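Phosphatidylinositol-specific phospholipase C (Listeria monocytogenes, PDB 2PLC) belongs to the bacterial phosphatidylinositol-specific phospholipase C family and contains an X domain of the TIM-barrel superfamily. Local coordinates at residues Thr90-Leu93 with Lys94-Pro97; Pro143-Lys146 with Asp147-Lys151. All coordinates share one frame; numbering follows the deposited sequence.

Interaction 1: residues Thr90-Leu93 with Lys94-Pro97; sequences TQFL and KKNP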
ATOM      1  N   THR A  90       8.213  10.187   6.435  1.00 22.93           N
ATOM      2  CA  THR A  90       8.235  10.978   7.653  1.00 25.51           C
ATOM      3  C   THR A  90       8.127  12.482   7.395  1.00 26.79           C
ATOM      4  O   THR A  90       7.398  13.177   8.098  1.00 33.14           O
ATOM      5  CB  THR A  90       9.485  10.634   8.454  1.00 21.30           C
ATOM      6  OG1 THR A  90       9.320   9.326   9.007  1.00 33.05           O
ATOM      7  CG2 THR A  90       9.712  11.615   9.560  1.00 41.10           C
ATOM      8  N   GLN A  91       8.829  12.979   6.381  1.00 26.24           N
ATOM      9  CA  GLN A  91       8.768  14.398   6.046  1.00 27.36           C
ATOM     10  C   GLN A  91       7.372  14.774   5.567  1.00 28.79           C
ATOM     11  O   GLN A  91       6.890  15.876   5.837  1.00 35.77           O
ATOM     12  CB  GLN A  91       9.805  14.755   4.979  1.00 35.65           C
ATOM     13  CG  GLN A  91      11.227  14.862   5.512  1.00 57.09           C
ATOM     14  CD  GLN A  91      11.360  15.888   6.630  1.00 66.86           C
ATOM     15  OE1 GLN A  91      11.234  17.094   6.402  1.00 74.85           O
ATOM     16  NE2 GLN A  91      11.610  15.413   7.845  1.00 68.46           N
ATOM     17  N   PHE A  92       6.721  13.850   4.862  1.00 27.15           N
ATOM     18  CA  PHE A  92       5.376  14.083   4.352  1.00 21.45           C
ATOM     19  C   PHE A  92       4.379  14.143   5.503  1.00 19.55           C
ATOM     20  O   PHE A  92       3.508  15.013   5.535  1.00 24.23           O
ATOM     21  CB  PHE A  92       4.967  12.977   3.380  1.00 19.99           C
ATOM     22  CG  PHE A  92       3.564  13.117   2.872  1.00 21.74           C
ATOM     23  CD1 PHE A  92       3.268  14.022   1.864  1.00 18.18           C
ATOM     24  CD2 PHE A  92       2.530  12.369   3.426  1.00 23.21           C
ATOM     25  CE1 PHE A  92       1.964  14.187   1.414  1.00 19.42           C
ATOM     26  CE2 PHE A  92       1.216  12.527   2.983  1.00 17.38           C
ATOM     27  CZ  PHE A  92       0.936  13.439   1.976  1.00 18.28           C
ATOM     28  N   LEU A  93       4.491  13.190   6.425  1.00 23.10           N
ATOM     29  CA  LEU A  93       3.607  13.130   7.586  1.00 24.09           C
ATOM     30  C   LEU A  93       3.818  14.293   8.546  1.00 29.78           C
ATOM     31  O   LEU A  93       2.938  14.613   9.349  1.00 33.30           O
ATOM     32  CB  LEU A  93       3.800  11.813   8.329  1.00 19.40           C
ATOM     33  CG  LEU A  93       3.277  10.590   7.590  1.00 17.47           C
ATOM     34  CD1 LEU A  93       3.642   9.333   8.345  1.00 14.74           C
ATOM     35  CD2 LEU A  93       1.772  10.715   7.417  1.00 16.84           C
ATOM     36  N   LYS A  94       4.997  14.907   8.470  1.00 31.53           N
ATOM     37  CA  LYS A  94       5.348  16.042   9.315  1.00 29.05           C
ATOM     38  C   LYS A  94       4.684  17.296   8.753  1.00 33.07           C
ATOM     39  O   LYS A  94       4.185  18.140   9.497  1.00 38.48           O
ATOM     40  CB  LYS A  94       6.870  16.217   9.340  1.00 36.61           C
ATOM     41  CG  LYS A  94       7.372  17.315  10.265  1.00 52.90           C
ATOM     42  CD  LYS A  94       8.888  17.492  10.183  1.00 61.77           C
ATOM     43  CE  LYS A  94       9.638  16.259  10.682  1.00 71.02           C
ATOM     44  NZ  LYS A  94      11.120  16.465  10.701  1.00 70.84           N
ATOM     45  N   LYS A  95       4.654  17.382   7.428  1.00 33.10           N
ATOM     46  CA  LYS A  95       4.075  18.515   6.715  1.00 31.82           C
ATOM     47  C   LYS A  95       2.538  18.441   6.694  1.00 33.18           C
ATOM     48  O   LYS A  95       1.856  19.465   6.760  1.00 40.41           O
ATOM     49  CB  LYS A  95       4.626  18.536   5.288  1.00 40.09           C
ATOM     50  CG  LYS A  95       4.739  19.917   4.657  1.00 55.80           C
ATOM     51  CD  LYS A  95       4.320  19.878   3.193  1.00 63.36           C
ATOM     52  CE  LYS A  95       5.003  18.744   2.447  1.00 66.48           C
ATOM     53  NZ  LYS A  95       4.081  18.141   1.443  1.00 64.71           N
ATOM     54  N   ASN A  96       2.008  17.224   6.592  1.00 31.15           N
ATOM     55  CA  ASN A  96       0.564  16.980   6.565  1.00 31.50           C
ATOM     56  C   ASN A  96       0.293  15.959   7.670  1.00 29.41           C
ATOM     57  O   ASN A  96       0.061  14.781   7.397  1.00 27.07           O
ATOM     58  CB  ASN A  96       0.166  16.406   5.205  1.00 27.41           C
ATOM     59  CG  ASN A  96       0.818  17.143   4.058  1.00 25.30           C
ATOM     60  OD1 ASN A  96       0.337  18.185   3.618  1.00 27.05           O
ATOM     61  ND2 ASN A  96       1.943  16.618   3.584  1.00 31.37           N
ATOM     62  N   PRO A  97       0.280  16.420   8.935  1.00 28.87           N
ATOM     63  CA  PRO A  97       0.067  15.645  10.162  1.00 33.15           C
ATOM     64  C   PRO A  97      -1.251  14.908  10.418  1.00 33.66           C
ATOM     65  O   PRO A  97      -1.356  14.181  11.405  1.00 32.08           O
ATOM     66  CB  PRO A  97       0.364  16.668  11.253  1.00 29.21           C
ATOM     67  CG  PRO A  97      -0.160  17.921  10.656  1.00 29.91           C
ATOM     68  CD  PRO A  97       0.376  17.858   9.252  1.00 26.02           C
TER
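Asn96 lays the amino end of its amide over one face of the Phe92 ring, four residues back along the chain. ND2 stands 3.2 Å above the ring plane, displaced toward the CD1–CE1 rim, and comes within 3.3 Å of Phe92 CE1. The amide is tilted by 41° to the ring. Lys95 NZ approaches the ring obliquely, 4.2 Å from Phe92 CD1. The same amide adds a second donor at the C-terminal end of helix 82-95. Asn96 ND2 donates to Phe92 O at 3.0 Å, and that carbonyl also takes the regular helical bond from Asn96 N at 2.9 Å, so one oxygen holds both the backbone and the side chain. Phe92 CG lies anti to its backbone N (chi1 177°), which places the ring beneath the amide. The hydrogen bond from Lys95 N to Gln91 O (3.1 Å) completes the preceding turn. Asn96 is the first residue to leave helical geometry, and Pro97 has no N-H to offer; its CA instead makes a CH···O contact with Leu93 O at 3.2 Å. Phe92 packs against Tyr51 and Leu54 of helix 50-55, Lys95 NZ is hydrogen-bonded to Tyr51 OH, and Asn96 OD1 to Gln5 NE2 near the N-terminus.

Interaction 2: residues Pro143-Lys146 with Asp147-Lys151; sequences PTLK and DVRGK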
ATOM      1  N   PRO A 143      -7.681   0.054  13.544  1.00 35.13           N
ATOM      2  CA  PRO A 143      -7.825   1.364  14.188  1.00 28.80           C
ATOM      3  C   PRO A 143      -8.630   2.406  13.430  1.00 29.36           C
ATOM      4  O   PRO A 143      -8.867   2.283  12.230  1.00 28.35           O
ATOM      5  CB  PRO A 143      -6.378   1.816  14.352  1.00 32.67           C
ATOM      6  CG  PRO A 143      -5.727   1.252  13.138  1.00 33.54           C
ATOM      7  CD  PRO A 143      -6.289  -0.151  13.102  1.00 35.24           C
ATOM      8  N   THR A 144      -9.049   3.431  14.164  1.00 30.89           N
ATOM      9  CA  THR A 144      -9.803   4.542  13.606  1.00 33.49           C
ATOM     10  C   THR A 144      -8.789   5.621  13.248  1.00 30.63           C
ATOM     11  O   THR A 144      -7.638   5.564  13.681  1.00 29.52           O
ATOM     12  CB  THR A 144     -10.834   5.108  14.617  1.00 37.04           C
ATOM     13  OG1 THR A 144     -10.161   5.628  15.770  1.00 39.58           O
ATOM     14  CG2 THR A 144     -11.788   4.016  15.058  1.00 38.89           C
ATOM     15  N   LEU A 145      -9.215   6.596  12.454  1.00 28.20           N
ATOM     16  CA  LEU A 145      -8.336   7.679  12.037  1.00 33.26           C
ATOM     17  C   LEU A 145      -7.749   8.451  13.210  1.00 37.84           C
ATOM     18  O   LEU A 145      -6.686   9.062  13.090  1.00 39.88           O
ATOM     19  CB  LEU A 145      -9.077   8.642  11.114  1.00 29.23           C
ATOM     20  CG  LEU A 145      -9.344   8.190   9.682  1.00 28.43           C
ATOM     21  CD1 LEU A 145     -10.042   9.303   8.941  1.00 23.86           C
ATOM     22  CD2 LEU A 145      -8.035   7.867   8.992  1.00 34.32           C
ATOM     23  N   LYS A 146      -8.434   8.416  14.345  1.00 36.39           N
ATOM     24  CA  LYS A 146      -7.969   9.127  15.523  1.00 37.09           C
ATOM     25  C   LYS A 146      -6.632   8.553  15.990  1.00 39.41           C
ATOM     26  O   LYS A 146      -5.678   9.300  16.220  1.00 44.34           O
ATOM     27  CB  LYS A 146      -9.024   9.047  16.633  1.00 43.76           C
ATOM     28  CG  LYS A 146      -8.945  10.161  17.671  1.00 47.85           C
ATOM     29  CD  LYS A 146      -8.076   9.778  18.866  1.00 61.73           C
ATOM     30  CE  LYS A 146      -8.890   9.153  20.007  1.00 68.84           C
ATOM     31  NZ  LYS A 146      -9.647   7.917  19.631  1.00 72.51           N
ATOM     32  N   ASP A 147      -6.549   7.225  16.047  1.00 39.50           N
ATOM     33  CA  ASP A 147      -5.346   6.518  16.496  1.00 37.36           C
ATOM     34  C   ASP A 147      -4.151   6.525  15.536  1.00 36.60           C
ATOM     35  O   ASP A 147      -3.012   6.311  15.959  1.00 33.13           O
ATOM     36  CB  ASP A 147      -5.694   5.064  16.836  1.00 44.00           C
ATOM     37  CG  ASP A 147      -6.819   4.953  17.849  1.00 47.86           C
ATOM     38  OD1 ASP A 147      -6.677   5.505  18.962  1.00 51.32           O
ATOM     39  OD2 ASP A 147      -7.847   4.315  17.529  1.00 55.45           O
ATOM     40  N   VAL A 148      -4.413   6.759  14.252  1.00 32.10           N
ATOM     41  CA  VAL A 148      -3.360   6.760  13.240  1.00 29.70           C
ATOM     42  C   VAL A 148      -3.053   8.123  12.614  1.00 29.17           C
ATOM     43  O   VAL A 148      -2.434   8.186  11.554  1.00 32.24           O
ATOM     44  CB  VAL A 148      -3.671   5.743  12.104  1.00 22.62           C
ATOM     45  CG1 VAL A 148      -3.588   4.317  12.623  1.00 22.40           C
ATOM     46  CG2 VAL A 148      -5.049   6.008  11.515  1.00 29.36           C
ATOM     47  N   ARG A 149      -3.472   9.211  13.255  1.00 27.69           N
ATOM     48  CA  ARG A 149      -3.194  10.541  12.708  1.00 30.99           C
ATOM     49  C   ARG A 149      -1.680  10.792  12.651  1.00 36.10           C
ATOM     50  O   ARG A 149      -0.974  10.645  13.656  1.00 40.85           O
ATOM     51  CB  ARG A 149      -3.877  11.637  13.537  1.00 31.68           C
ATOM     52  CG  ARG A 149      -5.397  11.694  13.422  1.00 22.03           C
ATOM     53  CD  ARG A 149      -5.871  11.994  12.005  1.00 26.60           C
ATOM     54  NE  ARG A 149      -7.312  12.247  11.959  1.00 31.04           N
ATOM     55  CZ  ARG A 149      -8.036  12.360  10.846  1.00 33.63           C
ATOM     56  NH1 ARG A 149      -7.469  12.244   9.652  1.00 37.77           N
ATOM     57  NH2 ARG A 149      -9.337  12.594  10.923  1.00 33.98           N
ATOM     58  N   GLY A 150      -1.189  11.139  11.462  1.00 33.35           N
ATOM     59  CA  GLY A 150       0.227  11.404  11.275  1.00 28.26           C
ATOM     60  C   GLY A 150       1.120  10.204  11.533  1.00 29.33           C
ATOM     61  O   GLY A 150       2.293  10.367  11.880  1.00 27.48           O
ATOM     62  N   LYS A 151       0.582   8.998  11.353  1.00 20.23           N
ATOM     63  CA  LYS A 151       1.357   7.785  11.590  1.00 22.84           C
ATOM     64  C   LYS A 151       1.350   6.779  10.450  1.00 24.17           C
ATOM     65  O   LYS A 151       0.578   6.899   9.499  1.00 23.48           O
ATOM     66  CB  LYS A 151       0.909   7.114  12.891  1.00 24.45           C
ATOM     67  CG  LYS A 151       1.483   7.777  14.134  1.00 33.22           C
ATOM     68  CD  LYS A 151       0.840   7.249  15.402  1.00 40.35           C
ATOM     69  CE  LYS A 151       1.627   7.667  16.639  1.00 46.39           C
ATOM     70  NZ  LYS A 151       1.826   9.141  16.715  1.00 46.74           N
TER
HETATM   71  O   HOH W   1      -9.363   1.900  17.114  1.00 95.58           O
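Thr144 and Asp147 meet through their side chains, the hydroxyl OG1 donating to Asp147 OD2 at 3.2 Å from above the carboxylate plane. With chi1 at 62°, Thr144 holds OG1 between its backbone N and carbonyl carbon, facing the acid. A water donates to Asp147 OD2 at 2.9 Å and weakly accepts from Thr144 N, forming a second link between the pair. Lys146 NZ adds a long salt bridge to Asp147 OD1. The Arg149 side chain folds back across Leu145: Leu145 CB sits 3.8 Å above the guanidinium, over its centre, while Arg149 CG comes within 2.9 Å of Leu145 O. Pro143 CG meets Val148 CG1 at 3.8 Å, the two side chains nearly perpendicular. Behind these groups, Asp147 N and Val148 N bond weakly to Thr144 O, and Val148 N also weakly to Leu145 O; a type I turn spans Lys146 to Arg149 and a type II turn Val148 to Lys151, with Gly150 at positive phi. Farther out, the guanidinium reaches the carbonyls of Met7, Leu10 and Lys98 and forms a salt bridge with Asp12. These weak backbone bonds are supplemented by side chains: a hydrated acid braces the loop, and an arginine ties it to the N-terminal segment and to Lys98, just beyond helix 82-95.

Both contacts are local and partly buried, with centres about 17 and 16 Å from the centre of the chain. Interaction 1 lies at the end of helix 82-95, just ahead of strand 101-107; interaction 2 shapes the loop leading into strand 152-157, which pairs in parallel with that strand. The first relies on regular helical bonds and an amide over a buried aromatic ring, the second on weak backbone bonds, charged groups and a water. They meet directly: Leu93 CD1 packs 3.9 Å from Gly150 O, and Pro97 O lies 4.2 Å from Arg149 CB. Both reach the N-terminal segment, and Arg149 also binds the carbonyl of Lys98, directly after Pro97.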